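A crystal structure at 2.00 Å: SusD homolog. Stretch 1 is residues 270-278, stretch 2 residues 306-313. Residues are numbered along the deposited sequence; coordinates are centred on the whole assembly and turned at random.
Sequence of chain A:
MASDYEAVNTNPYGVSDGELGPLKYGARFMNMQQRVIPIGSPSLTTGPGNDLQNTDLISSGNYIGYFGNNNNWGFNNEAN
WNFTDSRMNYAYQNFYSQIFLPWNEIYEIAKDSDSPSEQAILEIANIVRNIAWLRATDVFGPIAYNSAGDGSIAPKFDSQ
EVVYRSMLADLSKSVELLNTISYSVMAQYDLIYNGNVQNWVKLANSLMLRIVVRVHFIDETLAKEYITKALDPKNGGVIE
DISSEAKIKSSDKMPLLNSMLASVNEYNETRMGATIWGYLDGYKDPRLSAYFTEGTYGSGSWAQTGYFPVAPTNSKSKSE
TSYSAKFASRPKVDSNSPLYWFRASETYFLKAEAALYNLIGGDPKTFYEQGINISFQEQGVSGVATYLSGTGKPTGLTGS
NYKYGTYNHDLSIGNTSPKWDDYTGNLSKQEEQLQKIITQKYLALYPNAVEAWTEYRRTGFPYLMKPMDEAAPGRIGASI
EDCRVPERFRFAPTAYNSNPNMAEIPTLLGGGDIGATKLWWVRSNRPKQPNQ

Stretch 1, residues 270-278: TRMGATIWG
Stretch 2, residues 306-313: GYFPVAPT

A chain leaving a strand to start a helix must find partners for backbone groups that neither element fully provides, and an irregular neighbouring segment can supply them. In this SusD homolog, residues 270-272 form a strand, Gly 273 occupies the N-cap position, and a helix begins at Ala 274. The psi value falls from 152° at Gly 273 to -43° at Ala 274, marking the change. Alongside, in the same general direction, runs 306-313, largely extended from Tyr 307 to Pro 312.

The register is fixed by a single beta bridge between Gly 273 and Val 310, with their CA atoms 5.3 Å apart. Val 310 serves it with both polar backbone groups. Its N donates to Met 272 O at 2.9 Å, with a nearly straight N-H...O angle of 161°. In return, Ala 274 N reaches Val 310 O at 3.2 Å, a weak hydrogen bond bent to 127°. The N-H at the helix start thus finds an acceptor across the contact, while inside the helix Trp 277 N donates to Gly 273 O (3.1 Å) and Gly 278 N to Ala 274 O (2.8 Å). Met 272 O also receives a CA-H...O contact from Pro 309 CA at 3.4 Å. The conventional donor to this carbonyl is Val 310 N; Pro 309, which has no amide hydrogen, adds only the CA-H...O contact.

Pro 309, at phi/psi -87/166° with a C-gamma endo ring, directs its CB toward the first stretch and is the apolar hub. Pro 309 CD lies over one face of Trp 277, 4.2 Å from the centroid of the five-membered ring and 11° off its normal, a CH-pi arrangement that sets polarised C-H groups against the electron-rich indole. Trp 277 (chi1 165°, t; chi2 79°) also brings CB to 3.9 Å from Pro 309 CB, and its CD1 packs 4.0 Å from Tyr 307 CB.

Selenomethionine Met 272 is t, t, p; its CB points sideways, but the chain end comes nearer, placing CE 3.7 Å from Pro 309 CB and 4.0 Å from Tyr 307 CB. Farther along, Ala 274 CB sits 4.0 Å from Pro 312 CD.

Arg 271 divides its chemistry along its length. Its CB touches Val 310 CG2 at 3.7 Å, with Val 310 in the t rotamer, whereas the m, m, t side chain leads its end away. There NH1 donates to Thr 270 O at 2.9 Å, and the guanidinium nitrogens are satisfied elsewhere in the structure.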

# COMPACT_ATOMS: atom_id res chain seq x y z
N THR A 270 -11.87 10.72 7.37
CA THR A 270 -10.93 9.64 7.66
C THR A 270 -10.59 9.52 9.14
O THR A 270 -10.10 10.46 9.75
CB THR A 270 -9.64 9.79 6.83
OG1 THR A 270 -9.96 9.64 5.45
CG2 THR A 270 -8.62 8.73 7.23
N ARG A 271 -10.84 8.34 9.69
CA ARG A 271 -10.59 8.06 11.10
C ARG A 271 -9.87 6.72 11.26
O ARG A 271 -9.63 6.02 10.27
CB ARG A 271 -11.93 8.04 11.85
CG ARG A 271 -12.69 9.38 11.80
CD ARG A 271 -11.99 10.42 12.67
NE ARG A 271 -12.67 11.71 12.72
CZ ARG A 271 -12.34 12.77 11.97
NH1 ARG A 271 -11.35 12.69 11.09
NH2 ARG A 271 -12.99 13.92 12.13
N MSE A 272 -9.53 6.36 12.50
CA MSE A 272 -8.84 5.10 12.78
C MSE A 272 -9.71 3.89 12.46
O MSE A 272 -10.87 3.83 12.86
CB MSE A 272 -8.42 5.05 14.26
CG MSE A 272 -7.65 3.79 14.65
SE MSE A 272 -7.24 3.76 16.55
CE MSE A 272 -9.04 3.64 17.25
N GLY A 273 -9.14 2.93 11.73
CA GLY A 273 -9.87 1.73 11.35
C GLY A 273 -9.96 0.68 12.44
O GLY A 273 -9.08 0.58 13.29
N ALA A 274 -11.03 -0.12 12.39
CA ALA A 274 -11.26 -1.16 13.39
C ALA A 274 -10.22 -2.26 13.38
O ALA A 274 -9.75 -2.70 14.43
CB ALA A 274 -12.65 -1.75 13.20
N THR A 275 -9.85 -2.72 12.19
CA THR A 275 -8.87 -3.79 12.09
C THR A 275 -7.53 -3.43 12.72
O THR A 275 -7.03 -4.15 13.59
CB THR A 275 -8.63 -4.17 10.62
OG1 THR A 275 -9.87 -4.56 10.02
CG2 THR A 275 -7.65 -5.35 10.54
N ILE A 276 -6.93 -2.32 12.31
CA ILE A 276 -5.65 -1.96 12.88
C ILE A 276 -5.78 -1.68 14.38
O ILE A 276 -4.88 -1.99 15.15
CB ILE A 276 -5.01 -0.76 12.13
CG1 ILE A 276 -3.54 -0.61 12.55
CG2 ILE A 276 -5.79 0.53 12.38
CD1 ILE A 276 -2.77 0.40 11.72
N TRP A 277 -6.90 -1.11 14.80
CA TRP A 277 -7.10 -0.85 16.22
C TRP A 277 -7.11 -2.17 16.98
O TRP A 277 -6.49 -2.28 18.03
CB TRP A 277 -8.42 -0.13 16.48
CG TRP A 277 -8.80 -0.18 17.94
CD1 TRP A 277 -8.29 0.60 18.95
CD2 TRP A 277 -9.69 -1.11 18.57
NE1 TRP A 277 -8.81 0.20 20.16
CE2 TRP A 277 -9.67 -0.84 19.95
CE3 TRP A 277 -10.50 -2.15 18.09
CZ2 TRP A 277 -10.44 -1.58 20.87
CZ3 TRP A 277 -11.25 -2.89 19.00
CH2 TRP A 277 -11.22 -2.59 20.38
N GLY A 278 -7.83 -3.15 16.45
CA GLY A 278 -7.92 -4.45 17.09
C GLY A 278 -6.57 -5.07 17.38
O GLY A 278 -6.34 -5.61 18.47
N GLY A 306 -10.74 7.92 24.70
CA GLY A 306 -10.11 6.64 24.43
C GLY A 306 -9.93 6.41 22.95
O GLY A 306 -10.26 7.26 22.13
N TYR A 307 -9.39 5.25 22.60
CA TYR A 307 -9.18 4.90 21.19
C TYR A 307 -10.44 4.27 20.63
O TYR A 307 -10.72 3.10 20.87
CB TYR A 307 -7.98 3.95 21.09
CG TYR A 307 -6.69 4.63 21.46
CD1 TYR A 307 -6.07 5.52 20.58
CD2 TYR A 307 -6.11 4.45 22.72
CE1 TYR A 307 -4.92 6.20 20.93
CE2 TYR A 307 -4.95 5.13 23.09
CZ TYR A 307 -4.37 6.01 22.19
OH TYR A 307 -3.23 6.70 22.53
N PHE A 308 -11.20 5.07 19.88
CA PHE A 308 -12.46 4.64 19.28
C PHE A 308 -12.35 4.50 17.76
O PHE A 308 -12.19 5.49 17.05
CB PHE A 308 -13.56 5.66 19.59
CG PHE A 308 -13.66 6.03 21.05
CD1 PHE A 308 -13.90 7.35 21.42
CD2 PHE A 308 -13.52 5.07 22.04
CE1 PHE A 308 -14.01 7.71 22.77
CE2 PHE A 308 -13.63 5.42 23.39
CZ PHE A 308 -13.87 6.74 23.75
N PRO A 309 -12.44 3.27 17.25
CA PRO A 309 -12.34 3.04 15.80
C PRO A 309 -13.67 3.16 15.06
O PRO A 309 -14.74 3.19 15.66
CB PRO A 309 -11.79 1.62 15.73
CG PRO A 309 -12.51 0.96 16.87
CD PRO A 309 -12.40 1.99 17.98
N VAL A 310 -13.57 3.24 13.73
CA VAL A 310 -14.73 3.31 12.86
C VAL A 310 -14.64 2.03 12.04
O VAL A 310 -13.58 1.69 11.52
CB VAL A 310 -14.68 4.55 11.95
CG1 VAL A 310 -15.84 4.53 10.96
CG2 VAL A 310 -14.74 5.81 12.80
N ALA A 311 -15.75 1.30 11.94
CA ALA A 311 -15.76 0.04 11.23
C ALA A 311 -15.45 0.17 9.74
O ALA A 311 -15.66 1.22 9.14
CB ALA A 311 -17.10 -0.66 11.43
N PRO A 312 -14.94 -0.91 9.13
CA PRO A 312 -14.61 -0.89 7.70
C PRO A 312 -15.87 -0.85 6.86
O PRO A 312 -16.89 -1.42 7.23
CB PRO A 312 -13.81 -2.17 7.51
CG PRO A 312 -14.45 -3.10 8.49
CD PRO A 312 -14.61 -2.23 9.72
N THR A 313 -15.78 -0.17 5.72
CA THR A 313 -16.91 -0.05 4.80
C THR A 313 -18.16 0.36 5.58
O THR A 313 -19.18 -0.34 5.58
CB THR A 313 -17.12 -1.38 4.04
OG1 THR A 313 -15.87 -1.79 3.46
CG2 THR A 313 -18.13 -1.21 2.91